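Long-range contact in putative cytoplasmic protein (Salmonella enterica subsp. enterica serovar Typhimurium, PDB 4J32), which is the type VI secretion amidase effector Tae4, a papain-like NlpC/P60 cysteine peptidase that probably hydrolyses peptidoglycan and is bound by the immunity protein Tai4: residues Leu65-Ala79 with Lys87-Leu100. Residues are numbered along the deposited sequence; the frame is centred on the assembly and turned at random. Where two conformers were deposited one is given.
Sequences LNATGFPIARNSPYA and KFYIYRVNDMIDYL
Asn66, on the last turn of helix 57-67, reaches the first strand residue of 87-100 and ties together part of the papain-like NlpC/P60 fold, where a loop leaving that helix packs against strand 88-90 and helix 93-103. Its ND2 donates an almost straight hydrogen bond to Phe88 O (2.8 Å, 173° at the hydrogen); the donor stands above the carbonyl plane, the acceptor in the amide plane. The same ND2 sits over one face of the Tyr89 ring, whose hydroxyl is bonded to Asp85. Asn66 OD1 accepts from Ile72 N and from a water that also donates to Ile72 O and accepts from Phe88 N, so both ends of the amide are engaged and its flip is fixed.

A chi1 of 178° swings the Tyr99 ring away from its own backbone N and across Ile72, whose CG1 lies over one face, 4.2 Å from the centroid. Tyr99 OH donates to a water that in turn donates to Phe70 O, and accepts from a second that takes the N-H of Ala73. At the far end, another water donates to Ala79 O and Asp95 OD2 and accepts from Arg92 N at the helix N-cap; Asp95 OD2 also receives a weak bond from Ala79 N, 3.4 Å away.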
loop_
_atom_site.group_PDB
_atom_site.type_symbol
_atom_site.label_atom_id
_atom_site.label_comp_id
_atom_site.label_asym_id
_atom_site.label_seq_id
_atom_site.Cartn_x
_atom_site.Cartn_y
_atom_site.Cartn_z
ATOM N N LEU A 65 -20.941 -7.794 29.299
ATOM C CA LEU A 65 -22.399 -7.989 29.289
ATOM C C LEU A 65 -22.757 -9.485 29.298
ATOM O O LEU A 65 -23.623 -9.940 30.070
ATOM C CB LEU A 65 -23.013 -7.291 28.071
ATOM C CG LEU A 65 -22.822 -5.757 28.078
ATOM C CD1 LEU A 65 -23.105 -5.203 26.692
ATOM C CD2 LEU A 65 -23.728 -5.106 29.126
ATOM N N ASN A 66 -22.078 -10.250 28.458
ATOM C CA ASN A 66 -22.328 -11.694 28.394
ATOM C C ASN A 66 -22.014 -12.374 29.701
ATOM O O ASN A 66 -22.742 -13.273 30.115
ATOM C CB ASN A 66 -21.559 -12.348 27.242
ATOM C CG ASN A 66 -22.124 -11.964 25.893
ATOM O OD1 ASN A 66 -23.326 -11.767 25.758
ATOM N ND2 ASN A 66 -21.260 -11.834 24.895
ATOM N N ALA A 67 -20.974 -11.905 30.386
ATOM C CA ALA A 67 -20.497 -12.570 31.611
ATOM C C ALA A 67 -21.266 -12.263 32.885
ATOM O O ALA A 67 -21.210 -13.044 33.853
ATOM C CB ALA A 67 -19.008 -12.305 31.810
ATOM N N THR A 68 -21.998 -11.150 32.889
ATOM C CA THR A 68 -22.645 -10.653 34.088
ATOM C C THR A 68 -24.146 -10.933 34.073
ATOM O O THR A 68 -24.853 -10.451 34.924
ATOM C CB THR A 68 -22.398 -9.150 34.272
ATOM O OG1 THR A 68 -22.821 -8.440 33.090
ATOM C CG2 THR A 68 -20.919 -8.881 34.549
ATOM N N GLY A 69 -24.615 -11.696 33.084
ATOM C CA GLY A 69 -26.032 -12.068 33.021
ATOM C C GLY A 69 -26.915 -11.108 32.233
ATOM O O GLY A 69 -28.155 -11.152 32.368
ATOM N N PHE A 70 -26.279 -10.258 31.415
ATOM C CA PHE A 70 -26.985 -9.322 30.509
ATOM C C PHE A 70 -26.526 -9.517 29.062
ATOM O O PHE A 70 -26.047 -8.570 28.431
ATOM C CB PHE A 70 -26.824 -7.865 30.993
ATOM C CG PHE A 70 -27.413 -7.645 32.341
ATOM C CD1 PHE A 70 -28.717 -7.186 32.469
ATOM C CD2 PHE A 70 -26.699 -7.983 33.497
ATOM C CE1 PHE A 70 -29.292 -7.025 33.731
ATOM C CE2 PHE A 70 -27.276 -7.836 34.763
ATOM C CZ PHE A 70 -28.562 -7.369 34.881
ATOM N N PRO A 71 -26.696 -10.746 28.534
ATOM C CA PRO A 71 -26.109 -11.093 27.242
ATOM C C PRO A 71 -26.740 -10.298 26.105
ATOM O O PRO A 71 -27.928 -9.930 26.155
ATOM C CB PRO A 71 -26.419 -12.586 27.095
ATOM C CG PRO A 71 -27.670 -12.776 27.918
ATOM C CD PRO A 71 -27.494 -11.856 29.088
ATOM N N ILE A 72 -25.916 -10.019 25.107
ATOM C CA ILE A 72 -26.362 -9.401 23.857
ATOM C C ILE A 72 -27.235 -10.391 23.093
ATOM O O ILE A 72 -26.805 -11.514 22.785
ATOM C CB ILE A 72 -25.132 -8.960 23.020
ATOM C CG1 ILE A 72 -24.382 -7.833 23.768
ATOM C CG2 ILE A 72 -25.541 -8.498 21.605
ATOM C CD1 ILE A 72 -22.972 -7.566 23.226
ATOM N N ALA A 73 -28.464 -9.983 22.797
ATOM C CA ALA A 73 -29.424 -10.875 22.142
ATOM C C ALA A 73 -28.958 -11.175 20.721
ATOM O O ALA A 73 -28.379 -10.303 20.063
ATOM C CB ALA A 73 -30.815 -10.250 22.127
ATOM N N ARG A 74 -29.209 -12.399 20.260
ATOM C CA ARG A 74 -28.870 -12.801 18.893
ATOM C C ARG A 74 -29.434 -11.812 17.865
ATOM O O ARG A 74 -28.753 -11.422 16.905
ATOM C CB ARG A 74 -29.406 -14.203 18.604
ATOM C CG ARG A 74 -28.991 -14.735 17.243
ATOM C CD ARG A 74 -29.917 -15.828 16.739
ATOM N NE ARG A 74 -31.261 -15.341 16.414
ATOM C CZ ARG A 74 -31.598 -14.740 15.275
ATOM N NH1 ARG A 74 -30.695 -14.517 14.332
ATOM N NH2 ARG A 74 -32.846 -14.349 15.084
ATOM N N ASN A 75 -30.680 -11.399 18.070
ATOM C CA ASN A 75 -31.331 -10.544 17.083
ATOM C C ASN A 75 -31.236 -9.031 17.319
ATOM O O ASN A 75 -31.963 -8.262 16.698
ATOM C CB ASN A 75 -32.781 -10.981 16.891
ATOM C CG ASN A 75 -33.646 -10.636 18.074
ATOM O OD1 ASN A 75 -33.144 -10.228 19.131
ATOM N ND2 ASN A 75 -34.952 -10.786 17.910
ATOM N N SER A 76 -30.353 -8.614 18.224
ATOM C CA SER A 76 -30.007 -7.202 18.393
ATOM C C SER A 76 -29.552 -6.639 17.035
ATOM O O SER A 76 -28.781 -7.298 16.332
ATOM C CB SER A 76 -28.846 -7.081 19.391
ATOM O OG SER A 76 -28.816 -5.774 19.924
ATOM N N PRO A 77 -30.039 -5.445 16.652
ATOM C CA PRO A 77 -29.757 -4.893 15.320
ATOM C C PRO A 77 -28.347 -4.296 15.177
ATOM O O PRO A 77 -28.211 -3.146 14.750
ATOM C CB PRO A 77 -30.826 -3.797 15.168
ATOM C CG PRO A 77 -31.059 -3.318 16.573
ATOM C CD PRO A 77 -30.923 -4.556 17.439
ATOM N N TYR A 78 -27.326 -5.081 15.530
ATOM C CA TYR A 78 -25.915 -4.672 15.483
ATOM C C TYR A 78 -25.069 -5.841 14.985
ATOM O O TYR A 78 -25.345 -6.997 15.316
ATOM C CB TYR A 78 -25.426 -4.264 16.883
ATOM C CG TYR A 78 -26.308 -3.186 17.476
ATOM C CD1 TYR A 78 -26.250 -1.874 17.000
ATOM C CD2 TYR A 78 -27.248 -3.501 18.456
ATOM C CE1 TYR A 78 -27.097 -0.881 17.516
ATOM C CE2 TYR A 78 -28.095 -2.521 18.982
ATOM C CZ TYR A 78 -28.004 -1.222 18.507
ATOM O OH TYR A 78 -28.842 -0.260 18.999
ATOM N N ALA A 79 -24.036 -5.537 14.199
ATOM C CA ALA A 79 -23.143 -6.574 13.708
ATOM C C ALA A 79 -22.450 -7.270 14.889
ATOM O O ALA A 79 -21.952 -6.615 15.804
ATOM C CB ALA A 79 -22.116 -5.975 12.727
ATOM N N LYS A 87 -22.197 -17.269 22.751
ATOM C CA LYS A 87 -22.748 -15.930 23.016
ATOM C C LYS A 87 -22.197 -14.945 21.983
ATOM O O LYS A 87 -21.282 -15.270 21.239
ATOM C CB LYS A 87 -22.427 -15.480 24.453
ATOM C CG LYS A 87 -22.944 -16.488 25.514
ATOM C CD LYS A 87 -22.719 -15.989 26.940
ATOM C CE LYS A 87 -23.018 -17.108 27.949
ATOM N NZ LYS A 87 -22.495 -16.696 29.297
ATOM N N PHE A 88 -22.749 -13.734 21.956
ATOM C CA PHE A 88 -22.501 -12.819 20.832
ATOM C C PHE A 88 -21.740 -11.577 21.222
ATOM O O PHE A 88 -21.953 -11.020 22.309
ATOM C CB PHE A 88 -23.817 -12.461 20.139
ATOM C CG PHE A 88 -24.622 -13.670 19.757
ATOM C CD1 PHE A 88 -24.308 -14.399 18.609
ATOM C CD2 PHE A 88 -25.656 -14.119 20.582
ATOM C CE1 PHE A 88 -25.031 -15.560 18.280
ATOM C CE2 PHE A 88 -26.388 -15.261 20.256
ATOM C CZ PHE A 88 -26.068 -15.989 19.104
ATOM N N TYR A 89 -20.875 -11.141 20.300
ATOM C CA TYR A 89 -19.890 -10.095 20.556
ATOM C C TYR A 89 -19.939 -9.059 19.463
ATOM O O TYR A 89 -19.646 -9.356 18.297
ATOM C CB TYR A 89 -18.483 -10.726 20.650
ATOM C CG TYR A 89 -18.356 -11.639 21.846
ATOM C CD1 TYR A 89 -17.808 -11.173 23.038
ATOM C CD2 TYR A 89 -18.842 -12.961 21.806
ATOM C CE1 TYR A 89 -17.729 -11.992 24.165
ATOM C CE2 TYR A 89 -18.769 -13.792 22.930
ATOM C CZ TYR A 89 -18.203 -13.292 24.100
ATOM O OH TYR A 89 -18.133 -14.082 25.208
ATOM N N ILE A 90 -20.344 -7.846 19.847
ATOM C CA ILE A 90 -20.367 -6.685 18.962
ATOM C C ILE A 90 -18.938 -6.207 18.713
ATOM O O ILE A 90 -18.132 -6.142 19.642
ATOM C CB ILE A 90 -21.269 -5.575 19.582
ATOM C CG1 ILE A 90 -22.753 -5.987 19.473
ATOM C CG2 ILE A 90 -20.977 -4.164 18.951
ATOM C CD1 ILE A 90 -23.722 -5.037 20.271
ATOM N N TYR A 91 -18.620 -5.880 17.464
ATOM C CA TYR A 91 -17.226 -5.601 17.103
ATOM C C TYR A 91 -16.959 -4.174 16.614
ATOM O O TYR A 91 -15.811 -3.821 16.302
ATOM C CB TYR A 91 -16.681 -6.664 16.136
ATOM C CG TYR A 91 -17.463 -6.836 14.835
ATOM C CD1 TYR A 91 -17.216 -6.013 13.746
ATOM C CD2 TYR A 91 -18.440 -7.833 14.701
ATOM C CE1 TYR A 91 -17.904 -6.171 12.532
ATOM C CE2 TYR A 91 -19.126 -8.010 13.492
ATOM C CZ TYR A 91 -18.837 -7.188 12.406
ATOM O OH TYR A 91 -19.509 -7.309 11.213
ATOM N N ARG A 92 -18.015 -3.368 16.536
ATOM C CA ARG A 92 -17.892 -1.942 16.211
ATOM C C ARG A 92 -18.182 -1.073 17.435
ATOM O O ARG A 92 -19.177 -1.277 18.148
ATOM C CB ARG A 92 -18.831 -1.550 15.065
ATOM C CG ARG A 92 -18.459 -2.223 13.747
ATOM C CD ARG A 92 -19.418 -1.815 12.600
ATOM N NE ARG A 92 -18.821 -2.206 11.323
ATOM C CZ ARG A 92 -19.344 -3.062 10.439
ATOM N NH1 ARG A 92 -20.546 -3.610 10.649
ATOM N NH2 ARG A 92 -18.676 -3.343 9.319
ATOM N N VAL A 93 -17.315 -0.088 17.647
ATOM C CA VAL A 93 -17.482 0.890 18.719
ATOM C C VAL A 93 -18.818 1.613 18.607
ATOM O O VAL A 93 -19.561 1.695 19.589
ATOM C CB VAL A 93 -16.324 1.912 18.740
ATOM C CG1 VAL A 93 -16.606 3.008 19.819
ATOM C CG2 VAL A 93 -15.008 1.159 19.065
ATOM N N ASN A 94 -19.151 2.096 17.412
ATOM C CA ASN A 94 -20.380 2.849 17.211
ATOM C C ASN A 94 -21.602 1.985 17.580
ATOM O O ASN A 94 -22.592 2.481 18.130
ATOM C CB ASN A 94 -20.473 3.366 15.768
ATOM C CG ASN A 94 -19.764 4.717 15.565
ATOM O OD1 ASN A 94 -19.433 5.420 16.536
ATOM N ND2 ASN A 94 -19.568 5.112 14.287
ATOM N N ASP A 95 -21.522 0.694 17.240
ATOM C CA ASP A 95 -22.609 -0.250 17.529
ATOM C C ASP A 95 -22.736 -0.499 19.022
ATOM O O ASP A 95 -23.844 -0.527 19.551
ATOM C CB ASP A 95 -22.418 -1.594 16.799
ATOM C CG ASP A 95 -22.850 -1.537 15.345
ATOM O OD1 ASP A 95 -23.440 -0.506 14.905
ATOM O OD2 ASP A 95 -22.610 -2.532 14.631
ATOM N N MET A 96 -21.611 -0.626 19.708
ATOM C CA MET A 96 -21.643 -0.866 21.150
ATOM C C MET A 96 -22.245 0.331 21.857
ATOM O O MET A 96 -23.080 0.176 22.767
ATOM C CB MET A 96 -20.250 -1.167 21.718
ATOM C CG MET A 96 -20.234 -1.282 23.266
ATOM S SD MET A 96 -21.420 -2.459 23.987
ATOM C CE MET A 96 -20.888 -4.039 23.328
ATOM N N ILE A 97 -21.849 1.526 21.425
ATOM C CA ILE A 97 -22.422 2.759 21.980
ATOM C C ILE A 97 -23.944 2.783 21.796
ATOM O O ILE A 97 -24.694 3.039 22.764
ATOM C CB ILE A 97 -21.753 4.017 21.370
ATOM C CG1 ILE A 97 -20.296 4.077 21.836
ATOM C CG2 ILE A 97 -22.496 5.294 21.846
ATOM C CD1 ILE A 97 -19.442 5.174 21.152
ATOM N N ASP A 98 -24.403 2.498 20.583
ATOM C CA ASP A 98 -25.836 2.533 20.286
ATOM C C ASP A 98 -26.584 1.450 21.055
ATOM O O ASP A 98 -27.703 1.678 21.538
ATOM C CB ASP A 98 -26.086 2.388 18.790
ATOM C CG ASP A 98 -25.754 3.648 18.016
ATOM O OD1 ASP A 98 -25.865 4.772 18.570
ATOM O OD2 ASP A 98 -25.389 3.510 16.834
ATOM N N TYR A 99 -25.951 0.275 21.181
ATOM C CA TYR A 99 -26.527 -0.845 21.941
ATOM C C TYR A 99 -26.813 -0.435 23.382
ATOM O O TYR A 99 -27.922 -0.657 23.909
ATOM C CB TYR A 99 -25.593 -2.079 21.915
ATOM C CG TYR A 99 -26.138 -3.247 22.734
ATOM C CD1 TYR A 99 -26.982 -4.207 22.153
ATOM C CD2 TYR A 99 -25.832 -3.375 24.102
ATOM C CE1 TYR A 99 -27.496 -5.296 22.926
ATOM C CE2 TYR A 99 -26.350 -4.439 24.874
ATOM C CZ TYR A 99 -27.163 -5.392 24.276
ATOM O OH TYR A 99 -27.660 -6.410 25.048
ATOM N N LEU A 100 -25.819 0.175 24.020
ATOM C CA LEU A 100 -25.987 0.625 25.409
ATOM C C LEU A 100 -27.074 1.706 25.547
ATOM O O LEU A 100 -27.870 1.647 26.468
ATOM C CB LEU A 100 -24.647 1.089 25.996
ATOM C CG LEU A 100 -23.591 -0.031 26.083
ATOM C CD1 LEU A 100 -22.220 0.590 26.162
ATOM C CD2 LEU A 100 -23.844 -0.971 27.241
HETATM O O HOH W 1 -24.929 -13.018 23.711
HETATM O O HOH W 2 -24.981 -14.739 29.414
HETATM O O HOH W 3 -27.161 -6.282 27.622
HETATM O O HOH W 4 -29.847 -7.559 23.835
HETATM O O HOH W 5 -20.654 -4.260 15.616
#